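Isomerase/lactonizing enzyme (Agrobacterium fabrum str. C58, PDB 2NQL) belongs to the mandelate racemase/muconate lactonizing enzyme group of the enolase superfamily and holds a sodium ion in its barrel domain. Local coordinates at residues D235-E240 and D311-A316; E252-S255 and P261-V264; I322-S327 and K338-Q343. One frame throughout, in Å; residues are numbered along the deposited sequence.

Contact 1: D235-E240 and D311-A316; sequences DPWFAE and DVIPHA. With NA (sodium ion), chain G.
I313 reaches across the barrel interior to two aromatic side chains, W237 and F238, of segment 235-240. Its terminal methyl does all the touching: CD1 lies 3.9 Å from CZ2 of the W237 indole and 4.4 Å from CE2 of the F238 ring, slanted to both rings rather than square over a face or in line with an edge. The ethyl arm is extended (chi2 174°), which carries CD1 out to the two rings although the backbones stay well apart. The two aromatics also meet each other. F238 CE2 stands 3.4 Å above the indole plane, over its centre, while NE1 of W237 lies in the plane of the phenyl ring, so the phenyl ring meets the indole face with its CE2 corner. W237 gets there because its CG is anti to the backbone N (chi1 174°), and the indole then meets Y156 edge-to-face. F238 and I313 both rest on I285, which adds a strand to the same apolar layer.

Beyond this layer the interior turns polar. E240, whose side chain begins beside the F238 ring edge, binds the sodium ion through OE2 at 2.3 Å, and water 2 lies 2.4 Å from the sodium. E266 supplies a further oxygen, whereas the other carboxylate oxygen of E240, OE1, is held by a salt bridge to K184 and a hydrogen bond from Q287. H315 turns its ring edge to water 2, with ND1 bonded to E289. A hydrophobic plug inside the strands with a carboxylate-bound metal at their C-terminal ends is the layout of the enolase-superfamily TIM barrel, here with sodium in the metal site.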
loop_
_atom_site.group_PDB
_atom_site.type_symbol
_atom_site.label_atom_id
_atom_site.label_comp_id
_atom_site.label_asym_id
_atom_site.label_seq_id
_atom_site.Cartn_x
_atom_site.Cartn_y
_atom_site.Cartn_z
ATOM N N ASP A 235 -34.301 -11.363 3.637
ATOM C CA ASP A 235 -34.175 -10.268 2.669
ATOM C C ASP A 235 -33.019 -9.274 2.992
ATOM O O ASP A 235 -33.274 -8.104 3.297
ATOM C CB ASP A 235 -35.517 -9.530 2.515
ATOM C CG ASP A 235 -35.529 -8.557 1.340
ATOM O OD1 ASP A 235 -34.977 -8.901 0.273
ATOM O OD2 ASP A 235 -36.091 -7.444 1.495
ATOM N N PRO A 236 -31.758 -9.745 2.946
ATOM C CA PRO A 236 -30.653 -8.790 3.101
ATOM C C PRO A 236 -30.542 -7.791 1.955
ATOM O O PRO A 236 -30.628 -8.153 0.770
ATOM C CB PRO A 236 -29.409 -9.691 3.182
ATOM C CG PRO A 236 -29.786 -10.933 2.472
ATOM C CD PRO A 236 -31.260 -11.119 2.751
ATOM N N TRP A 237 -30.360 -6.527 2.331
ATOM C CA TRP A 237 -30.158 -5.434 1.390
ATOM C C TRP A 237 -28.886 -5.658 0.575
ATOM O O TRP A 237 -28.928 -5.644 -0.658
ATOM C CB TRP A 237 -30.095 -4.133 2.207
ATOM C CG TRP A 237 -29.749 -2.850 1.520
ATOM C CD1 TRP A 237 -29.830 -2.548 0.192
ATOM C CD2 TRP A 237 -29.299 -1.670 2.177
ATOM N NE1 TRP A 237 -29.436 -1.243 -0.023
ATOM C CE2 TRP A 237 -29.109 -0.682 1.184
ATOM C CE3 TRP A 237 -29.023 -1.354 3.523
ATOM C CZ2 TRP A 237 -28.636 0.593 1.484
ATOM C CZ3 TRP A 237 -28.566 -0.075 3.830
ATOM C CH2 TRP A 237 -28.394 0.890 2.810
ATOM N N PHE A 238 -27.766 -5.853 1.266
ATOM C CA PHE A 238 -26.538 -6.311 0.634
ATOM C C PHE A 238 -25.693 -7.112 1.619
ATOM O O PHE A 238 -25.896 -7.024 2.846
ATOM C CB PHE A 238 -25.756 -5.157 -0.013
ATOM C CG PHE A 238 -25.369 -4.037 0.943
ATOM C CD1 PHE A 238 -24.247 -4.155 1.770
ATOM C CD2 PHE A 238 -26.099 -2.852 0.981
ATOM C CE1 PHE A 238 -23.858 -3.110 2.637
ATOM C CE2 PHE A 238 -25.730 -1.799 1.839
ATOM C CZ PHE A 238 -24.607 -1.939 2.684
ATOM N N ALA A 239 -24.754 -7.889 1.079
ATOM C CA ALA A 239 -23.742 -8.574 1.878
ATOM C C ALA A 239 -22.422 -7.878 1.582
ATOM O O ALA A 239 -21.983 -7.839 0.441
ATOM C CB ALA A 239 -23.672 -10.068 1.510
ATOM N N GLU A 240 -21.835 -7.284 2.615
ATOM C CA GLU A 240 -20.631 -6.470 2.439
ATOM C C GLU A 240 -19.396 -7.281 2.853
ATOM O O GLU A 240 -19.445 -8.015 3.845
ATOM C CB GLU A 240 -20.765 -5.174 3.246
ATOM C CG GLU A 240 -19.447 -4.505 3.592
ATOM C CD GLU A 240 -19.626 -3.289 4.476
ATOM O OE1 GLU A 240 -20.741 -2.748 4.563
ATOM O OE2 GLU A 240 -18.621 -2.806 5.052
ATOM N N ASP A 311 -24.022 0.807 -8.099
ATOM C CA ASP A 311 -24.446 1.785 -7.069
ATOM C C ASP A 311 -23.275 2.225 -6.179
ATOM O O ASP A 311 -22.353 1.465 -5.951
ATOM C CB ASP A 311 -25.556 1.200 -6.198
ATOM C CG ASP A 311 -26.865 1.020 -6.967
ATOM O OD1 ASP A 311 -27.016 1.624 -8.045
ATOM O OD2 ASP A 311 -27.739 0.282 -6.491
ATOM N N VAL A 312 -23.324 3.459 -5.697
ATOM C CA VAL A 312 -22.293 3.989 -4.799
ATOM C C VAL A 312 -22.940 4.315 -3.448
ATOM O O VAL A 312 -23.869 5.136 -3.369
ATOM C CB VAL A 312 -21.629 5.240 -5.397
ATOM C CG1 VAL A 312 -20.587 5.811 -4.430
ATOM C CG2 VAL A 312 -21.007 4.916 -6.781
ATOM N N ILE A 313 -22.475 3.633 -2.404
ATOM C CA ILE A 313 -22.936 3.876 -1.028
ATOM C C ILE A 313 -21.698 3.996 -0.123
ATOM O O ILE A 313 -21.211 2.981 0.390
ATOM C CB ILE A 313 -23.908 2.760 -0.542
ATOM C CG1 ILE A 313 -25.069 2.567 -1.539
ATOM C CG2 ILE A 313 -24.461 3.078 0.845
ATOM C CD1 ILE A 313 -25.970 1.410 -1.222
ATOM N N PRO A 314 -21.146 5.221 -0.000
ATOM C CA PRO A 314 -19.893 5.435 0.712
ATOM C C PRO A 314 -19.903 5.050 2.181
ATOM O O PRO A 314 -20.949 5.076 2.861
ATOM C CB PRO A 314 -19.628 6.926 0.534
ATOM C CG PRO A 314 -20.341 7.281 -0.735
ATOM C CD PRO A 314 -21.615 6.479 -0.599
ATOM N N HIS A 315 -18.710 4.677 2.623
ATOM C CA HIS A 315 -18.383 4.293 3.981
ATOM C C HIS A 315 -18.257 5.540 4.866
ATOM O O HIS A 315 -18.080 6.678 4.377
ATOM C CB HIS A 315 -17.035 3.550 3.868
ATOM C CG HIS A 315 -16.489 3.004 5.155
ATOM N ND1 HIS A 315 -15.425 3.583 5.810
ATOM C CD2 HIS A 315 -16.807 1.899 5.864
ATOM C CE1 HIS A 315 -15.123 2.866 6.877
ATOM N NE2 HIS A 315 -15.940 1.831 6.927
ATOM N N ALA A 316 -18.338 5.314 6.173
ATOM C CA ALA A 316 -18.037 6.336 7.174
ATOM C C ALA A 316 -17.345 5.694 8.372
ATOM O O ALA A 316 -17.495 4.477 8.631
ATOM C CB ALA A 316 -19.341 7.062 7.620
HETATM NA NA NA G . -17.850 -0.780 4.393
HETATM O O HOH W 1 -16.689 -2.038 2.039
HETATM O O HOH W 2 -19.574 0.851 4.422
#

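Contact 2: E252-S255 and P261-V264; sequences EKVS and PIAV
I262 packs against V254 and S255 within a beta-alpha-beta unit of the barrel, in which helix 248-255 connects the neighbouring parallel strands 239-240 and 262-264. Its side chain meets the last turn of the helix along one arm. CG1 lies against the backbone of S255, 3.9 Å from CA, and the terminal CD1 comes 4.1 Å from CG1 of V254, the two side chains meeting at about a right angle. The arm is bent at its second torsion (chi2 -54°), which turns CD1 to V254 while CG1 stays over S255.

Further out, L251 one turn earlier also touches I262, widening the helix face that covers the strand. V254 also touches P221, A224 and I228 of helix 221-231, so its branched side chain joins two outer helices to the sheet beneath. Outside the apolar patch, salt bridges from E252 to R280 and from K253 to E222 tie the helix to the chain around it.

The hydroxyl of S255 takes no part in the contact with I262: it accepts from the backbone N of R282 and donates to the E252 carbonyl. With S255 OG lodged between the backbone N and the carbonyl carbon (chi1 75°), it lies 3.0 Å from E252 O, tilted 32° out of the carbonyl plane.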
loop_
_atom_site.group_PDB
_atom_site.type_symbol
_atom_site.label_atom_id
_atom_site.label_comp_id
_atom_site.label_asym_id
_atom_site.label_seq_id
_atom_site.Cartn_x
_atom_site.Cartn_y
_atom_site.Cartn_z
ATOM N N GLU A 252 -14.998 -13.195 -6.574
ATOM C CA GLU A 252 -15.625 -13.647 -7.819
ATOM C C GLU A 252 -16.589 -14.811 -7.584
ATOM O O GLU A 252 -17.743 -14.758 -8.003
ATOM C CB GLU A 252 -14.578 -14.015 -8.865
ATOM C CG GLU A 252 -15.164 -14.611 -10.141
ATOM C CD GLU A 252 -14.159 -14.738 -11.284
ATOM O OE1 GLU A 252 -12.963 -14.410 -11.116
ATOM O OE2 GLU A 252 -14.583 -15.172 -12.371
ATOM N N LYS A 253 -16.108 -15.840 -6.899
ATOM C CA LYS A 253 -16.924 -17.004 -6.594
ATOM C C LYS A 253 -18.176 -16.642 -5.780
ATOM O O LYS A 253 -19.275 -17.081 -6.121
ATOM C CB LYS A 253 -16.099 -18.093 -5.896
ATOM C CG LYS A 253 -16.965 -19.288 -5.439
ATOM C CD LYS A 253 -16.144 -20.501 -5.056
ATOM C CE LYS A 253 -17.070 -21.669 -4.750
ATOM N NZ LYS A 253 -16.320 -22.947 -4.666
ATOM N N VAL A 254 -18.017 -15.835 -4.729
ATOM C CA VAL A 254 -19.163 -15.443 -3.894
ATOM C C VAL A 254 -20.195 -14.703 -4.738
ATOM O O VAL A 254 -21.395 -15.035 -4.696
ATOM C CB VAL A 254 -18.760 -14.590 -2.650
ATOM C CG1 VAL A 254 -19.999 -14.012 -1.955
ATOM C CG2 VAL A 254 -18.005 -15.432 -1.657
ATOM N N SER A 255 -19.719 -13.744 -5.536
ATOM C CA SER A 255 -20.579 -12.796 -6.243
ATOM C C SER A 255 -21.362 -13.437 -7.389
ATOM O O SER A 255 -22.399 -12.923 -7.803
ATOM C CB SER A 255 -19.765 -11.621 -6.772
ATOM O OG SER A 255 -19.011 -11.986 -7.915
ATOM N N PRO A 261 -27.076 -8.829 -3.411
ATOM C CA PRO A 261 -26.107 -7.831 -3.883
ATOM C C PRO A 261 -24.822 -7.833 -3.049
ATOM O O PRO A 261 -24.876 -7.922 -1.814
ATOM C CB PRO A 261 -26.860 -6.510 -3.707
ATOM C CG PRO A 261 -28.306 -6.903 -3.845
ATOM C CD PRO A 261 -28.394 -8.217 -3.140
ATOM N N ILE A 262 -23.679 -7.768 -3.725
ATOM C CA ILE A 262 -22.399 -7.774 -3.013
ATOM C C ILE A 262 -21.844 -6.357 -2.976
ATOM O O ILE A 262 -21.819 -5.677 -3.990
ATOM C CB ILE A 262 -21.372 -8.773 -3.624
ATOM C CG1 ILE A 262 -21.924 -10.217 -3.649
ATOM C CG2 ILE A 262 -20.018 -8.702 -2.894
ATOM C CD1 ILE A 262 -22.404 -10.747 -2.332
ATOM N N ALA A 263 -21.416 -5.923 -1.792
ATOM C CA ALA A 263 -20.874 -4.575 -1.627
ATOM C C ALA A 263 -19.422 -4.666 -1.133
ATOM O O ALA A 263 -19.137 -5.439 -0.220
ATOM C CB ALA A 263 -21.724 -3.796 -0.615
ATOM N N VAL A 264 -18.524 -3.874 -1.726
ATOM C CA VAL A 264 -17.114 -3.876 -1.328
ATOM C C VAL A 264 -16.538 -2.477 -1.559
ATOM O O VAL A 264 -17.161 -1.652 -2.231
ATOM C CB VAL A 264 -16.259 -4.900 -2.174
ATOM C CG1 VAL A 264 -16.563 -6.337 -1.793
ATOM C CG2 VAL A 264 -16.465 -4.660 -3.683
#

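Contact 3: I322-S327 and K338-Q343; sequences IFLAAS and KGHEFQ
Helix 322-331 and strand 340-342 belong to the last part of the TIM barrel, where S327 and L324 of the helix meet the imidazole of H340. The central link is polar: S327 OG and H340 NE2 are 2.7 Å apart, a hydrogen bond in which either atom could be the donor. The hydroxyl sits at the ring edge, near the ring plane, and is delivered there by an OG anti to the backbone N (chi1 -170°). Beside it L324 places its CD1 methyl 3.7 Å from H340 CE1, approaching the ring obliquely, so a van der Waals contact flanks the bond.

At its other nitrogen the ring is tied to its own strand. H340 ND1 donates to the carbonyl O of E341 at 2.9 Å, nearly straight at 164°, with the acceptor only 6° out of the ring plane. That carbonyl also takes a bond from Y365 OH, and the Y365 ring meets H340 edge-to-face.

With ND1 and NE2 both engaged in this buried setting, the imidazole is fixed in rotation and links the helix to the strand; the direction of the ND1 bond implies that this nitrogen carries a hydrogen.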
loop_
_atom_site.group_PDB
_atom_site.type_symbol
_atom_site.label_atom_id
_atom_site.label_comp_id
_atom_site.label_asym_id
_atom_site.label_seq_id
_atom_site.Cartn_x
_atom_site.Cartn_y
_atom_site.Cartn_z
ATOM N N ILE A 322 -13.870 16.216 8.980
ATOM C CA ILE A 322 -13.284 16.896 7.794
ATOM C C ILE A 322 -13.350 15.999 6.536
ATOM O O ILE A 322 -13.898 16.404 5.490
ATOM C CB ILE A 322 -11.810 17.390 8.080
ATOM C CG1 ILE A 322 -11.730 18.411 9.247
ATOM C CG2 ILE A 322 -11.094 17.876 6.794
ATOM C CD1 ILE A 322 -12.532 19.673 9.076
ATOM N N PHE A 323 -12.797 14.785 6.618
ATOM C CA PHE A 323 -13.005 13.849 5.521
ATOM C C PHE A 323 -14.443 13.382 5.304
ATOM O O PHE A 323 -14.816 13.068 4.185
ATOM C CB PHE A 323 -11.957 12.723 5.415
ATOM C CG PHE A 323 -11.962 11.717 6.561
ATOM C CD1 PHE A 323 -13.022 10.825 6.756
ATOM C CD2 PHE A 323 -10.845 11.599 7.377
ATOM C CE1 PHE A 323 -12.976 9.860 7.796
ATOM C CE2 PHE A 323 -10.782 10.659 8.423
ATOM C CZ PHE A 323 -11.847 9.782 8.625
ATOM N N LEU A 324 -15.255 13.383 6.358
ATOM C CA LEU A 324 -16.674 13.087 6.139
ATOM C C LEU A 324 -17.335 14.195 5.292
ATOM O O LEU A 324 -18.071 13.899 4.361
ATOM C CB LEU A 324 -17.420 12.909 7.461
ATOM C CG LEU A 324 -18.922 12.626 7.289
ATOM C CD1 LEU A 324 -19.168 11.356 6.500
ATOM C CD2 LEU A 324 -19.574 12.558 8.677
ATOM N N ALA A 325 -17.063 15.452 5.619
ATOM C CA ALA A 325 -17.595 16.561 4.843
ATOM C C ALA A 325 -17.148 16.474 3.387
ATOM O O ALA A 325 -17.960 16.646 2.481
ATOM C CB ALA A 325 -17.198 17.874 5.437
ATOM N N ALA A 326 -15.864 16.165 3.179
ATOM C CA ALA A 326 -15.354 15.840 1.832
ATOM C C ALA A 326 -16.131 14.721 1.148
ATOM O O ALA A 326 -16.491 14.862 -0.028
ATOM C CB ALA A 326 -13.852 15.529 1.897
ATOM N N SER A 327 -16.413 13.626 1.875
ATOM C CA SER A 327 -17.203 12.518 1.340
ATOM C C SER A 327 -18.581 13.017 0.872
ATOM O O SER A 327 -19.020 12.653 -0.214
ATOM C CB SER A 327 -17.386 11.379 2.362
ATOM O OG SER A 327 -17.966 10.235 1.729
ATOM N N LYS A 338 -26.654 6.137 -4.052
ATOM C CA LYS A 338 -27.911 5.722 -3.437
ATOM C C LYS A 338 -28.107 6.258 -2.020
ATOM O O LYS A 338 -29.233 6.400 -1.552
ATOM C CB LYS A 338 -28.074 4.210 -3.500
ATOM C CG LYS A 338 -28.146 3.679 -4.939
ATOM C CD LYS A 338 -29.442 4.127 -5.630
ATOM C CE LYS A 338 -29.593 3.546 -7.021
ATOM N NZ LYS A 338 -28.719 4.260 -8.022
ATOM N N GLY A 339 -26.999 6.563 -1.355
ATOM C CA GLY A 339 -26.998 7.097 0.005
ATOM C C GLY A 339 -25.624 6.845 0.616
ATOM O O GLY A 339 -24.647 6.623 -0.116
ATOM N N HIS A 340 -25.538 6.866 1.936
ATOM C CA HIS A 340 -24.244 7.045 2.625
ATOM C C HIS A 340 -24.317 6.476 4.039
ATOM O O HIS A 340 -25.326 6.625 4.751
ATOM C CB HIS A 340 -23.896 8.538 2.617
ATOM C CG HIS A 340 -22.443 8.860 2.838
ATOM N ND1 HIS A 340 -21.775 8.573 4.014
ATOM C CD2 HIS A 340 -21.549 9.510 2.043
ATOM C CE1 HIS A 340 -20.531 9.023 3.931
ATOM N NE2 HIS A 340 -20.365 9.586 2.741
ATOM N N GLU A 341 -23.257 5.783 4.445
ATOM C CA GLU A 341 -23.159 5.319 5.830
ATOM C C GLU A 341 -23.200 6.481 6.829
ATOM O O GLU A 341 -22.618 7.549 6.588
ATOM C CB GLU A 341 -21.914 4.458 6.018
ATOM C CG GLU A 341 -21.880 3.698 7.337
ATOM C CD GLU A 341 -20.755 2.682 7.401
ATOM O OE1 GLU A 341 -19.879 2.714 6.536
ATOM O OE2 GLU A 341 -20.743 1.850 8.315
ATOM N N PHE A 342 -23.939 6.260 7.917
ATOM C CA PHE A 342 -24.043 7.203 9.017
ATOM C C PHE A 342 -23.686 6.513 10.344
ATOM O O PHE A 342 -24.371 5.596 10.812
ATOM C CB PHE A 342 -25.462 7.825 9.047
ATOM C CG PHE A 342 -25.742 8.706 10.249
ATOM C CD1 PHE A 342 -24.970 9.850 10.527
ATOM C CD2 PHE A 342 -26.825 8.418 11.090
ATOM C CE1 PHE A 342 -25.268 10.676 11.622
ATOM C CE2 PHE A 342 -27.124 9.266 12.193
ATOM C CZ PHE A 342 -26.341 10.370 12.458
ATOM N N GLN A 343 -22.580 6.958 10.929
ATOM C CA GLN A 343 -22.120 6.474 12.221
ATOM C C GLN A 343 -22.582 7.449 13.282
ATOM O O GLN A 343 -21.842 8.360 13.658
ATOM C CB GLN A 343 -20.591 6.401 12.233
ATOM C CG GLN A 343 -20.003 5.383 11.275
ATOM C CD GLN A 343 -19.709 4.070 11.955
ATOM O OE1 GLN A 343 -20.412 3.079 11.749
ATOM N NE2 GLN A 343 -18.667 4.056 12.784
#

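From the N terminus, the chain first enters contact 1 at 235-240, and the loop it opens is closed only when 311-316 comes back to it across the barrel interior. Contact 2 is nested inside that loop, where helix 248-255 packs on the strand that follows it. Contact 3 comes after contact 1 has closed, joining 322-327 to 338-343. The contacts meet through the barrel wall: A239 of contact 1 bonds by its N and O to P261 O and A263 N of contact 2, and V312 O and P314 O of contact 1 bond to K338 N and E341 N of contact 3. Contacts 2 and 3 do not touch; their centres are about 23 Å apart.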